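Local coordinates for putative peptide binding protein (Ruminococcus gnavus, PDB 3NOH) that is of unknown detailed function but probably binds peptides, at residues R75-L80 and A112-S117; A45-K50 and I131-A136; L60-Y65 and E82-A87; F25-L30 and E41-F46. All coordinates share one frame; numbering follows the deposited sequence. Where two conformers were deposited one is given.

Interaction 1 of 4, residues R75-L80 and A112-S117; sequences RYADSL and AFLSES
Of strand 112-116, L114 alone meets residues 75-80, and its CD1 methyl does most of the touching. The nearest neighbour of that methyl is the CB of A77, 3.7 Å from L114 CD1, a small contact at the middle of the helical face. CD1 also lies in the plane of the Y76 ring at its edge, with Y76 CE2 3.9 Å from L114 CD1, so the ring offers its rim and not its face. L80 closes the group from one turn further along, its CD2 being 4.1 Å from L114 CD1. Y76 and L80 both carry CG anti to the backbone N (chi1 169° and 174°), which swings ring and isobutyl group toward the strand on the two sides of the short A77. Helix 75-80 and strand 112-116 run roughly antiparallel at 146°, their axes 10.1 Å apart, and A77 is the point where the backbones come nearest. Backbone hydrogen bonds with Y65 hold L114 in the sheet, where its side chain packs beside I64 of strand 61-67. On the helix, Y76 and L80 also reach V47, so the contact lies between the central strand 112-116 and the two neighbouring helices 71-86 and 37-47.

Interaction 2 of 4, residues A45-K50 and I131-A136; sequences AFVTGK and IILDSA
V47 and T48, at the end of helix 37-47, meet L133 and I131 through methyl groups set by their first torsions. V47 has CG1 anti to the backbone N (chi1 173°), aimed at the strand. With OG1 at chi1 64°, T48 has CG2 anti to the carbonyl carbon, presenting this methyl to the strand while OG1 turns back to the carbonyl oxygens of K44 and A45. One short residue thus divides its two branches between apolar packing and the polar helix end.

The methyls interlock closely. V47 CG1 lies 3.7 Å from L133 CD1, the two side chains crossing at about a right angle. T48 CG2 sits between two strand residues, 3.6 Å from I131 CD1 and 3.7 Å from L133 CD2. The extended I131 brings its terminal methyl in obliquely, whereas L133 passes squarely across the threonine. V47 CG1 touches both methyls of L133, and T48 CG2 shares CD2 with it. The buried side chain of L133 also meets F25 and Y76, while T48 and I131 lie nearer the solvent.

Past V47 the chain leaves the helix at G49, whose positive phi accompanies the bond from G49 N to F46 O (3.1 Å) and a weak one from K50 N to A45 O. On the other segment, A136 N donates to D134 OD2 over 3.0 Å from above the carboxylate plane, making an Asx turn. The arrangement is that of an alpha/beta layer in which a helix closed by a Schellman motif packs on the outermost strand, 129-134, of a mixed sheet.

Interaction 3 of 4, residues L60-Y65 and E82-A87; sequences LSFDIY and ERLNDA
I64 and L84 point at each other tip to tip, the two CD1 methyls 4.0 Å apart, and this is the close part of a small, buried contact. L84 places CG anti to its carbonyl carbon (chi1 -75°), and I64 does the same with CG1, so that both chains extend from their backbones into the space separating strand from helix.

The second part is looser. F62 brings only the end of its ring near, L84 CD1 lying obliquely to it, with F62 CZ 4.4 Å from L84 CD1; the same leucine methyl therefore serves both partners but touches the ring lightly. F62 has other neighbours as well: L60 CG lies in the plane of the ring at its edge, and L43 of helix 37-47 also reaches it.

On the far side of the helix the character changes to polar: E82, R83 and D86 are exposed, none approaching the strand. Here the last turn is kept by the bond from D86 N to E82 O (2.9 Å), while A87 N makes weak bonds to R83 O and L84 O.

The contact lies within the beta-alpha-beta unit of strand 61-67, helix 71-86 and strand 90-96. V91 of the third element packs against both F62 and I64, and F46 of helix 37-47 comes up to L84 from the neighbouring helix, while strand 112-116 is the next strand of the sheet.

Interaction 4 of 4, residues F25-L30 and E41-F46; sequences FCMNPL and EQLKAF
M27, F25, L43 and K44 join strand 22-27 to helix 37-47 in an alpha/beta layer, helix laid over sheet. Strand 25-27 and helix 41-46 run nearly antiparallel, at 166°, with axes 10.2 Å apart. M27, a selenomethionine in this crystal, is central to the packing. Its chain crosses L43 at a slant, with SE 3.7 Å from L43 CD1 and also in touch with L43 CB, so the selenium rests against both root and end of the leucine. A bend at the last torsion (chi3 -77°) then turns the methyl aside, toward K44. There M27 CE lies 3.9 Å from both K44 CG and K44 CE, lodged against the aliphatic length of an extended lysine. F25 adds a lighter contact: its CE2 is 4.2 Å from L43 CB, leaving the leucine between two strand residues on the same face of the sheet.

K44 combines this apolar flank with a charged end. NZ makes a salt bridge to E41 OE2 at 2.8 Å, met on the syn side and somewhat out of the carboxylate plane, and a second one to D129 at the start of the adjacent strand. With an alanine in place of K44, the M27 methyl would probably lose its covering along the chain, and the carboxylates of E41 and D129 would be left without their shared positive mate.

Beyond the strand the chain turns by an Asx turn, in which L30 N donates to N28 OD1 at 3.1 Å, the donor tilted 34° from the carbonyl plane of the asparagine.

The four contacts illustrate how two helices share one face of a sheet: interactions 1 and 3 hold helix 71-86, interactions 2 and 4 helix 37-47. Side chains stitch them together. Y76 OH comes 3.4 Å from V47 CG1, joining interactions 1 and 2, and F46 CD1 is 3.5 Å from L84 CD2, where the helices meet beside interactions 3 and 4. Under them, L114 CD2 lies 3.9 Å from F25 CD1, linking interactions 1 and 4 across neighbouring strands, whose backbones also pair. These touches make one continuous hydrophobic layer; the centres of the contacts lie about 11 to 15 Å apart. No peptide site is known to involve them; what they share is packing.

Interaction 1 of 4, residues R75-L80 and A112-S117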
loop_
_atom_site.group_PDB
_atom_site.type_symbol
_atom_site.label_atom_id
_atom_site.label_comp_id
_atom_site.label_asym_id
_atom_site.label_seq_id
_atom_site.Cartn_x
_atom_site.Cartn_y
_atom_site.Cartn_z
ATOM N N ARG A 75 5.703 -1.942 -11.044
ATOM C CA ARG A 75 7.175 -1.973 -10.920
ATOM C C ARG A 75 7.604 -1.500 -9.532
ATOM O O ARG A 75 8.418 -2.159 -8.842
ATOM C CB ARG A 75 7.846 -1.082 -11.966
ATOM C CG ARG A 75 7.978 -1.665 -13.346
ATOM C CD ARG A 75 9.245 -1.151 -14.092
ATOM N NE ARG A 75 9.530 0.276 -13.932
ATOM C CZ ARG A 75 8.870 1.255 -14.545
ATOM N NH1 ARG A 75 7.851 0.980 -15.351
ATOM N NH2 ARG A 75 9.214 2.514 -14.333
ATOM N N TYR A 76 7.060 -0.348 -9.124
ATOM C CA TYR A 76 7.308 0.265 -7.795
ATOM C C TYR A 76 6.902 -0.711 -6.662
ATOM O O TYR A 76 7.678 -0.937 -5.716
ATOM C CB TYR A 76 6.540 1.599 -7.639
ATOM C CG TYR A 76 6.558 2.117 -6.231
ATOM C CD1 TYR A 76 7.635 2.883 -5.766
ATOM C CD2 TYR A 76 5.544 1.787 -5.330
ATOM C CE1 TYR A 76 7.685 3.318 -4.393
ATOM C CE2 TYR A 76 5.594 2.219 -3.982
ATOM C CZ TYR A 76 6.659 2.973 -3.541
ATOM O OH TYR A 76 6.658 3.375 -2.221
ATOM N N ALA A 77 5.720 -1.297 -6.806
ATOM C CA ALA A 77 5.163 -2.200 -5.804
ATOM C C ALA A 77 6.035 -3.458 -5.647
ATOM O O ALA A 77 6.339 -3.899 -4.519
ATOM C CB ALA A 77 3.713 -2.573 -6.181
ATOM N N ASP A 78 6.474 -3.997 -6.766
ATOM C CA ASP A 78 7.302 -5.213 -6.741
ATOM C C ASP A 78 8.626 -4.921 -5.981
ATOM O O ASP A 78 9.131 -5.758 -5.247
ATOM C CB ASP A 78 7.563 -5.779 -8.136
ATOM C CG ASP A 78 6.331 -6.438 -8.790
ATOM O OD1 ASP A 78 5.354 -6.719 -8.077
ATOM O OD2 ASP A 78 6.411 -6.667 -10.006
ATOM N N SER A 79 9.194 -3.741 -6.226
ATOM C CA SER A 79 10.424 -3.305 -5.557
ATOM C C SER A 79 10.214 -3.105 -4.056
ATOM O O SER A 79 11.063 -3.508 -3.243
ATOM C CB SER A 79 10.916 -2.001 -6.202
ATOM O OG SER A 79 11.468 -2.269 -7.476
ATOM N N LEU A 80 9.104 -2.455 -3.707
ATOM C CA LEU A 80 8.711 -2.223 -2.307
ATOM C C LEU A 80 8.541 -3.557 -1.600
ATOM O O LEU A 80 8.963 -3.705 -0.452
ATOM C CB LEU A 80 7.415 -1.407 -2.230
ATOM C CG LEU A 80 6.817 -1.200 -0.847
ATOM C CD1 LEU A 80 7.762 -0.438 0.108
ATOM C CD2 LEU A 80 5.422 -0.457 -0.904
ATOM N N ALA A 112 -4.081 -3.858 2.180
ATOM C CA ALA A 112 -3.433 -2.583 1.774
ATOM C C ALA A 112 -3.491 -2.450 0.262
ATOM O O ALA A 112 -3.678 -3.434 -0.451
ATOM C CB ALA A 112 -1.977 -2.450 2.290
ATOM N N PHE A 113 -3.383 -1.231 -0.245
ATOM C CA PHE A 113 -3.225 -1.023 -1.658
ATOM C C PHE A 113 -2.362 0.164 -1.966
ATOM O O PHE A 113 -2.190 1.079 -1.134
ATOM C CB PHE A 113 -4.561 -0.948 -2.438
ATOM C CG PHE A 113 -5.412 0.274 -2.172
ATOM C CD1 PHE A 113 -5.197 1.436 -2.877
ATOM C CD2 PHE A 113 -6.425 0.237 -1.228
ATOM C CE1 PHE A 113 -5.981 2.544 -2.674
ATOM C CE2 PHE A 113 -7.218 1.341 -1.017
ATOM C CZ PHE A 113 -6.982 2.516 -1.724
ATOM N N LEU A 114 -1.874 0.192 -3.200
ATOM C CA LEU A 114 -1.196 1.348 -3.781
ATOM C C LEU A 114 -1.983 1.819 -4.971
ATOM O O LEU A 114 -2.422 0.999 -5.773
ATOM C CB LEU A 114 0.191 0.941 -4.263
ATOM C CG LEU A 114 1.253 0.761 -3.193
ATOM C CD1 LEU A 114 2.419 -0.087 -3.741
ATOM C CD2 LEU A 114 1.738 2.137 -2.688
ATOM N N SER A 115 -2.142 3.121 -5.145
ATOM C CA SER A 115 -2.797 3.605 -6.354
ATOM C C SER A 115 -2.406 5.028 -6.652
ATOM O O SER A 115 -1.961 5.795 -5.780
ATOM C CB SER A 115 -4.341 3.504 -6.271
ATOM O OG SER A 115 -4.885 4.513 -5.405
ATOM N N GLU A 116 -2.615 5.415 -7.913
ATOM C CA GLU A 116 -2.701 6.824 -8.264
ATOM C C GLU A 116 -3.719 7.447 -7.311
ATOM O O GLU A 116 -4.746 6.806 -7.003
ATOM C CB GLU A 116 -3.183 7.013 -9.715
ATOM C CG GLU A 116 -2.107 6.622 -10.691
ATOM C CD GLU A 116 -2.377 6.994 -12.159
ATOM O OE1 GLU A 116 -3.400 7.647 -12.480
ATOM O OE2 GLU A 116 -1.410 6.746 -12.947
ATOM N N SER A 117 -3.460 8.661 -6.868
ATOM C CA SER A 117 -4.244 9.254 -5.792
ATOM C C SER A 117 -5.745 9.366 -6.145
ATOM O O SER A 117 -6.577 9.234 -5.221
ATOM C CB SER A 117 -3.706 10.603 -5.369
ATOM O OG SER A 117 -3.755 11.543 -6.419
#

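Interaction 2 of 4, residues A45-K50 and I131-A136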
loop_
_atom_site.group_PDB
_atom_site.type_symbol
_atom_site.label_atom_id
_atom_site.label_comp_id
_atom_site.label_asym_id
_atom_site.label_seq_id
_atom_site.Cartn_x
_atom_site.Cartn_y
_atom_site.Cartn_z
ATOM N N ALA A 45 6.227 5.163 7.566
ATOM C CA ALA A 45 7.610 5.596 7.625
ATOM C C ALA A 45 8.462 4.734 6.700
ATOM O O ALA A 45 9.387 5.226 6.052
ATOM C CB ALA A 45 8.145 5.524 9.070
ATOM N N PHE A 46 8.176 3.436 6.660
ATOM C CA PHE A 46 8.974 2.545 5.820
ATOM C C PHE A 46 8.780 2.861 4.354
ATOM O O PHE A 46 9.747 2.938 3.595
ATOM C CB PHE A 46 8.599 1.089 6.049
ATOM C CG PHE A 46 9.551 0.103 5.383
ATOM C CD1 PHE A 46 9.375 -0.240 4.025
ATOM C CD2 PHE A 46 10.560 -0.481 6.104
ATOM C CE1 PHE A 46 10.232 -1.150 3.413
ATOM C CE2 PHE A 46 11.444 -1.394 5.506
ATOM C CZ PHE A 46 11.261 -1.723 4.153
ATOM N N VAL A 47 7.522 3.020 3.957
ATOM C CA VAL A 47 7.212 3.289 2.575
ATOM C C VAL A 47 7.817 4.618 2.077
ATOM O O VAL A 47 8.239 4.684 0.932
ATOM C CB VAL A 47 5.668 3.194 2.316
ATOM C CG1 VAL A 47 5.334 3.650 0.929
ATOM C CG2 VAL A 47 5.184 1.766 2.551
ATOM N N THR A 48 7.908 5.637 2.938
ATOM C CA THR A 48 8.518 6.932 2.573
ATOM C C THR A 48 10.027 6.990 2.735
ATOM O O THR A 48 10.619 8.062 2.581
ATOM C CB THR A 48 7.906 8.068 3.409
ATOM O OG1 THR A 48 8.208 7.868 4.801
ATOM C CG2 THR A 48 6.399 8.118 3.208
ATOM N N GLY A 49 10.665 5.871 3.078
ATOM C CA GLY A 49 12.119 5.845 3.280
ATOM C C GLY A 49 12.643 6.405 4.591
ATOM O O GLY A 49 13.846 6.458 4.778
ATOM N N LYS A 50 11.766 6.830 5.504
ATOM C CA LYS A 50 12.208 7.360 6.803
ATOM C C LYS A 50 12.798 6.263 7.711
ATOM O O LYS A 50 13.514 6.582 8.661
ATOM C CB LYS A 50 11.083 8.120 7.541
ATOM C CG LYS A 50 10.626 9.410 6.844
ATOM C CD LYS A 50 9.618 10.223 7.669
ATOM N N ILE A 131 -1.416 7.353 3.368
ATOM C CA ILE A 131 -0.393 8.361 3.195
ATOM C C ILE A 131 -0.232 8.691 1.709
ATOM O O ILE A 131 -0.309 7.789 0.857
ATOM C CB ILE A 131 0.942 7.899 3.847
ATOM C CG1 ILE A 131 2.008 8.950 3.772
ATOM C CG2 ILE A 131 1.482 6.602 3.226
ATOM C CD1 ILE A 131 3.189 8.640 4.754
ATOM N N ILE A 132 -0.070 9.980 1.416
ATOM C CA ILE A 132 0.218 10.465 0.061
ATOM C C ILE A 132 1.713 10.405 -0.161
ATOM O O ILE A 132 2.506 10.860 0.690
ATOM C CB ILE A 132 -0.266 11.903 -0.211
ATOM C CG1 ILE A 132 -1.772 11.956 -0.376
ATOM C CG2 ILE A 132 0.352 12.483 -1.482
ATOM C CD1 ILE A 132 -2.298 13.334 -0.390
ATOM N N LEU A 133 2.068 9.791 -1.287
ATOM C CA LEU A 133 3.439 9.579 -1.721
ATOM C C LEU A 133 3.612 10.395 -2.986
ATOM O O LEU A 133 2.725 10.427 -3.821
ATOM C CB LEU A 133 3.674 8.122 -2.050
ATOM C CG LEU A 133 3.410 7.108 -0.955
ATOM C CD1 LEU A 133 3.476 5.701 -1.518
ATOM C CD2 LEU A 133 4.426 7.383 0.194
ATOM N N ASP A 134 4.777 11.035 -3.112
ATOM C CA ASP A 134 5.123 11.797 -4.292
ATOM C C ASP A 134 6.052 10.977 -5.196
ATOM O O ASP A 134 6.980 10.319 -4.715
ATOM C CB ASP A 134 5.812 13.094 -3.914
ATOM C CG ASP A 134 6.038 13.970 -5.108
ATOM O OD1 ASP A 134 5.047 14.567 -5.621
ATOM O OD2 ASP A 134 7.202 14.032 -5.548
ATOM N N SER A 135 5.790 11.034 -6.499
ATOM C CA SER A 135 6.519 10.272 -7.467
ATOM C C SER A 135 8.030 10.495 -7.420
ATOM O O SER A 135 8.835 9.560 -7.564
ATOM C CB SER A 135 5.935 10.610 -8.855
ATOM O OG SER A 135 6.217 11.980 -9.214
ATOM N N ALA A 136 8.426 11.730 -7.127
ATOM C CA ALA A 136 9.819 12.076 -7.125
ATOM C C ALA A 136 10.568 11.498 -5.926
ATOM O O ALA A 136 11.792 11.462 -5.963
ATOM C CB ALA A 136 10.007 13.626 -7.197
#

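Interaction 3 of 4, residues L60-Y65 and E82-A87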
loop_
_atom_site.group_PDB
_atom_site.type_symbol
_atom_site.label_atom_id
_atom_site.label_comp_id
_atom_site.label_asym_id
_atom_site.label_seq_id
_atom_site.Cartn_x
_atom_site.Cartn_y
_atom_site.Cartn_z
ATOM N N LEU A 60 4.739 -9.766 10.560
ATOM C CA LEU A 60 3.854 -8.924 9.841
ATOM C C LEU A 60 3.702 -9.493 8.447
ATOM O O LEU A 60 4.679 -9.627 7.711
ATOM C CB LEU A 60 4.403 -7.507 9.776
ATOM C CG LEU A 60 3.534 -6.515 9.008
ATOM C CD1 LEU A 60 2.121 -6.333 9.603
ATOM C CD2 LEU A 60 4.274 -5.187 9.002
ATOM N N SER A 61 2.471 -9.829 8.072
ATOM C CA SER A 61 2.250 -10.392 6.772
ATOM C C SER A 61 0.968 -9.818 6.226
ATOM O O SER A 61 -0.026 -9.895 6.923
ATOM C CB SER A 61 2.068 -11.918 6.908
ATOM O OG SER A 61 1.980 -12.497 5.635
ATOM N N PHE A 62 0.998 -9.286 4.999
ATOM C CA PHE A 62 -0.180 -8.658 4.393
ATOM C C PHE A 62 0.018 -8.505 2.907
ATOM O O PHE A 62 1.140 -8.576 2.400
ATOM C CB PHE A 62 -0.561 -7.312 5.051
ATOM C CG PHE A 62 0.455 -6.218 4.872
ATOM C CD1 PHE A 62 1.543 -6.115 5.748
ATOM C CD2 PHE A 62 0.359 -5.316 3.835
ATOM C CE1 PHE A 62 2.497 -5.110 5.547
ATOM C CE2 PHE A 62 1.314 -4.286 3.663
ATOM C CZ PHE A 62 2.376 -4.195 4.519
ATOM N N ASP A 63 -1.083 -8.347 2.198
ATOM C CA ASP A 63 -1.050 -8.164 0.768
ATOM C C ASP A 63 -1.204 -6.685 0.430
ATOM O O ASP A 63 -1.951 -5.921 1.078
ATOM C CB ASP A 63 -2.178 -8.969 0.106
ATOM C CG ASP A 63 -2.039 -10.484 0.297
ATOM O OD1 ASP A 63 -0.932 -10.954 0.529
ATOM O OD2 ASP A 63 -3.090 -11.188 0.216
ATOM N N ILE A 64 -0.594 -6.289 -0.680
ATOM C CA ILE A 64 -0.794 -4.980 -1.261
ATOM C C ILE A 64 -1.402 -5.134 -2.649
ATOM O O ILE A 64 -0.814 -5.773 -3.520
ATOM C CB ILE A 64 0.528 -4.174 -1.408
ATOM C CG1 ILE A 64 1.160 -3.989 -0.025
ATOM C CG2 ILE A 64 0.247 -2.807 -2.072
ATOM C CD1 ILE A 64 2.576 -3.374 -0.011
ATOM N N TYR A 65 -2.579 -4.597 -2.875
ATOM C CA TYR A 65 -3.213 -4.617 -4.189
ATOM C C TYR A 65 -2.775 -3.435 -5.050
ATOM O O TYR A 65 -2.455 -2.371 -4.549
ATOM C CB TYR A 65 -4.732 -4.583 -4.060
ATOM C CG TYR A 65 -5.374 -5.731 -3.347
ATOM C CD1 TYR A 65 -4.718 -6.912 -3.127
ATOM C CD2 TYR A 65 -6.710 -5.628 -2.970
ATOM C CE1 TYR A 65 -5.353 -8.000 -2.489
ATOM C CE2 TYR A 65 -7.352 -6.680 -2.351
ATOM C CZ TYR A 65 -6.686 -7.869 -2.150
ATOM O OH TYR A 65 -7.334 -8.920 -1.508
ATOM N N GLU A 82 10.100 -6.386 -2.272
ATOM C CA GLU A 82 11.431 -6.833 -1.972
ATOM C C GLU A 82 12.018 -6.158 -0.696
ATOM O O GLU A 82 12.609 -6.825 0.171
ATOM C CB GLU A 82 12.331 -6.576 -3.170
ATOM C CG GLU A 82 13.676 -7.153 -3.013
ATOM C CD GLU A 82 14.514 -6.951 -4.271
ATOM O OE1 GLU A 82 13.929 -6.650 -5.350
ATOM O OE2 GLU A 82 15.745 -7.086 -4.153
ATOM N N ARG A 83 11.826 -4.849 -0.578
ATOM C CA ARG A 83 12.359 -4.157 0.598
ATOM C C ARG A 83 11.607 -4.580 1.869
ATOM O O ARG A 83 12.253 -4.779 2.911
ATOM C CB ARG A 83 12.353 -2.632 0.415
ATOM C CG ARG A 83 13.287 -2.139 -0.686
ATOM C CD ARG A 83 13.385 -0.582 -0.718
ATOM N NE ARG A 83 12.099 0.125 -0.814
ATOM C CZ ARG A 83 11.466 0.410 -1.954
ATOM N NH1 ARG A 83 11.977 0.022 -3.115
ATOM N NH2 ARG A 83 10.329 1.093 -1.935
ATOM N N LEU A 84 10.282 -4.722 1.789
ATOM C CA LEU A 84 9.519 -5.168 2.951
ATOM C C LEU A 84 9.926 -6.566 3.377
ATOM O O LEU A 84 10.159 -6.796 4.560
ATOM C CB LEU A 84 8.011 -5.081 2.681
ATOM C CG LEU A 84 7.411 -3.662 2.708
ATOM C CD1 LEU A 84 6.007 -3.712 2.026
ATOM C CD2 LEU A 84 7.414 -3.127 4.185
ATOM N N ASN A 85 10.112 -7.486 2.416
ATOM C CA ASN A 85 10.514 -8.829 2.810
ATOM C C ASN A 85 11.948 -8.915 3.285
ATOM O O ASN A 85 12.275 -9.710 4.177
ATOM C CB ASN A 85 10.137 -9.853 1.746
ATOM C CG ASN A 85 8.661 -9.859 1.536
ATOM O OD1 ASN A 85 7.954 -9.063 2.205
ATOM N ND2 ASN A 85 8.164 -10.718 0.620
ATOM N N ASP A 86 12.813 -8.059 2.762
ATOM C CA ASP A 86 14.166 -7.944 3.303
ATOM C C ASP A 86 14.157 -7.509 4.780
ATOM O O ASP A 86 15.037 -7.888 5.555
ATOM C CB ASP A 86 14.979 -6.934 2.472
ATOM C CG ASP A 86 15.399 -7.488 1.102
ATOM O OD1 ASP A 86 15.219 -8.702 0.841
ATOM O OD2 ASP A 86 15.890 -6.695 0.272
ATOM N N ALA A 87 13.133 -6.731 5.145
ATOM C CA ALA A 87 12.962 -6.221 6.506
ATOM C C ALA A 87 12.201 -7.214 7.407
ATOM O O ALA A 87 11.945 -6.928 8.570
ATOM C CB ALA A 87 12.267 -4.879 6.476
#

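Interaction 4 of 4, residues F25-L30 and E41-F46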
loop_
_atom_site.group_PDB
_atom_site.type_symbol
_atom_site.label_atom_id
_atom_site.label_comp_id
_atom_site.label_asym_id
_atom_site.label_seq_id
_atom_site.Cartn_x
_atom_site.Cartn_y
_atom_site.Cartn_z
ATOM N N PHE A 25 -0.606 5.131 -0.461
ATOM C CA PHE A 25 -0.465 3.866 0.208
ATOM C C PHE A 25 -1.524 3.815 1.271
ATOM O O PHE A 25 -1.494 4.634 2.188
ATOM C CB PHE A 25 0.927 3.655 0.786
ATOM C CG PHE A 25 1.067 2.405 1.594
ATOM C CD1 PHE A 25 1.027 1.180 0.988
ATOM C CD2 PHE A 25 1.239 2.473 2.990
ATOM C CE1 PHE A 25 1.132 0.028 1.724
ATOM C CE2 PHE A 25 1.372 1.295 3.722
ATOM C CZ PHE A 25 1.300 0.095 3.091
ATOM N N CYS A 26 -2.441 2.838 1.156
ATOM C CA CYS A 26 -3.666 2.859 1.938
ATOM C C CYS A 26 -3.815 1.504 2.652
ATOM O O CYS A 26 -3.686 0.454 2.017
ATOM C CB CYS A 26 -4.887 3.120 1.001
ATOM S SG CYS A 26 -6.410 3.348 1.904
HETATM N N MSE A 27 -4.107 1.554 3.959
HETATM C CA MSE A 27 -4.281 0.372 4.804
HETATM C C MSE A 27 -5.685 0.357 5.357
HETATM O O MSE A 27 -6.230 1.410 5.727
HETATM C CB MSE A 27 -3.263 0.391 5.974
HETATM C CG MSE A 27 -1.828 0.257 5.499
HETATM SE SE MSE A 27 -0.592 0.672 6.878
HETATM C CE MSE A 27 -0.802 2.605 6.761
ATOM N N ASN A 28 -6.248 -0.831 5.481
ATOM C CA ASN A 28 -7.537 -1.052 6.120
ATOM C C ASN A 28 -7.327 -1.191 7.647
ATOM O O ASN A 28 -6.888 -2.224 8.163
ATOM C CB ASN A 28 -8.183 -2.316 5.549
ATOM C CG ASN A 28 -9.564 -2.548 6.099
ATOM O OD1 ASN A 28 -9.990 -1.925 7.107
ATOM N ND2 ASN A 28 -10.284 -3.472 5.464
ATOM N N PRO A 29 -7.666 -0.129 8.423
ATOM C CA PRO A 29 -7.368 -0.149 9.856
ATOM C C PRO A 29 -8.279 -1.043 10.708
ATOM O O PRO A 29 -8.035 -1.257 11.911
ATOM C CB PRO A 29 -7.531 1.324 10.246
ATOM C CG PRO A 29 -8.586 1.823 9.342
ATOM C CD PRO A 29 -8.398 1.097 8.033
ATOM N N LEU A 30 -9.344 -1.544 10.101
ATOM C CA LEU A 30 -10.263 -2.420 10.785
ATOM C C LEU A 30 -9.796 -3.885 10.683
ATOM O O LEU A 30 -10.297 -4.727 11.419
ATOM C CB LEU A 30 -11.689 -2.237 10.238
ATOM C CG LEU A 30 -12.265 -0.813 10.453
ATOM C CD1 LEU A 30 -13.723 -0.708 9.993
ATOM C CD2 LEU A 30 -12.136 -0.402 11.917
ATOM N N GLU A 41 1.862 3.268 11.487
ATOM C CA GLU A 41 2.803 4.405 11.421
ATOM C C GLU A 41 4.190 3.923 10.992
ATOM O O GLU A 41 4.855 4.570 10.178
ATOM C CB GLU A 41 2.849 5.178 12.753
ATOM C CG GLU A 41 1.555 5.974 13.083
ATOM C CD GLU A 41 1.152 6.956 11.951
ATOM O OE1 GLU A 41 2.023 7.736 11.489
ATOM O OE2 GLU A 41 -0.018 6.926 11.509
ATOM N N GLN A 42 4.627 2.763 11.509
ATOM C CA GLN A 42 5.917 2.224 11.065
ATOM C C GLN A 42 5.902 1.966 9.581
ATOM O O GLN A 42 6.881 2.287 8.896
ATOM C CB GLN A 42 6.280 0.935 11.789
ATOM C CG GLN A 42 6.746 1.088 13.179
ATOM C CD GLN A 42 7.295 -0.225 13.692
ATOM O OE1 GLN A 42 8.247 -0.747 13.133
ATOM N NE2 GLN A 42 6.696 -0.759 14.748
ATOM N N LEU A 43 4.799 1.382 9.088
ATOM C CA LEU A 43 4.659 1.110 7.634
ATOM C C LEU A 43 4.685 2.385 6.786
ATOM O O LEU A 43 5.295 2.407 5.703
ATOM C CB LEU A 43 3.429 0.274 7.267
ATOM C CG LEU A 43 3.486 -1.194 7.659
ATOM C CD1 LEU A 43 2.085 -1.825 7.596
ATOM C CD2 LEU A 43 4.529 -1.916 6.737
ATOM N N LYS A 44 4.005 3.436 7.247
ATOM C CA LYS A 44 4.080 4.693 6.551
ATOM C C LYS A 44 5.515 5.186 6.435
ATOM O O LYS A 44 5.955 5.588 5.349
ATOM C CB LYS A 44 3.229 5.749 7.286
ATOM C CG LYS A 44 1.740 5.522 7.171
ATOM C CD LYS A 44 0.975 6.501 8.028
ATOM C CE LYS A 44 -0.517 6.290 8.011
ATOM N NZ LYS A 44 -1.174 7.271 8.931
ATOM N N ALA A 45 6.227 5.163 7.566
ATOM C CA ALA A 45 7.610 5.596 7.625
ATOM C C ALA A 45 8.462 4.734 6.700
ATOM O O ALA A 45 9.387 5.226 6.052
ATOM C CB ALA A 45 8.145 5.524 9.070
ATOM N N PHE A 46 8.176 3.436 6.660
ATOM C CA PHE A 46 8.974 2.545 5.820
ATOM C C PHE A 46 8.780 2.861 4.354
ATOM O O PHE A 46 9.747 2.938 3.595
ATOM C CB PHE A 46 8.599 1.089 6.049
ATOM C CG PHE A 46 9.551 0.103 5.383
ATOM C CD1 PHE A 46 9.375 -0.240 4.025
ATOM C CD2 PHE A 46 10.560 -0.481 6.104
ATOM C CE1 PHE A 46 10.232 -1.150 3.413
ATOM C CE2 PHE A 46 11.444 -1.394 5.506
ATOM C CZ PHE A 46 11.261 -1.723 4.153
#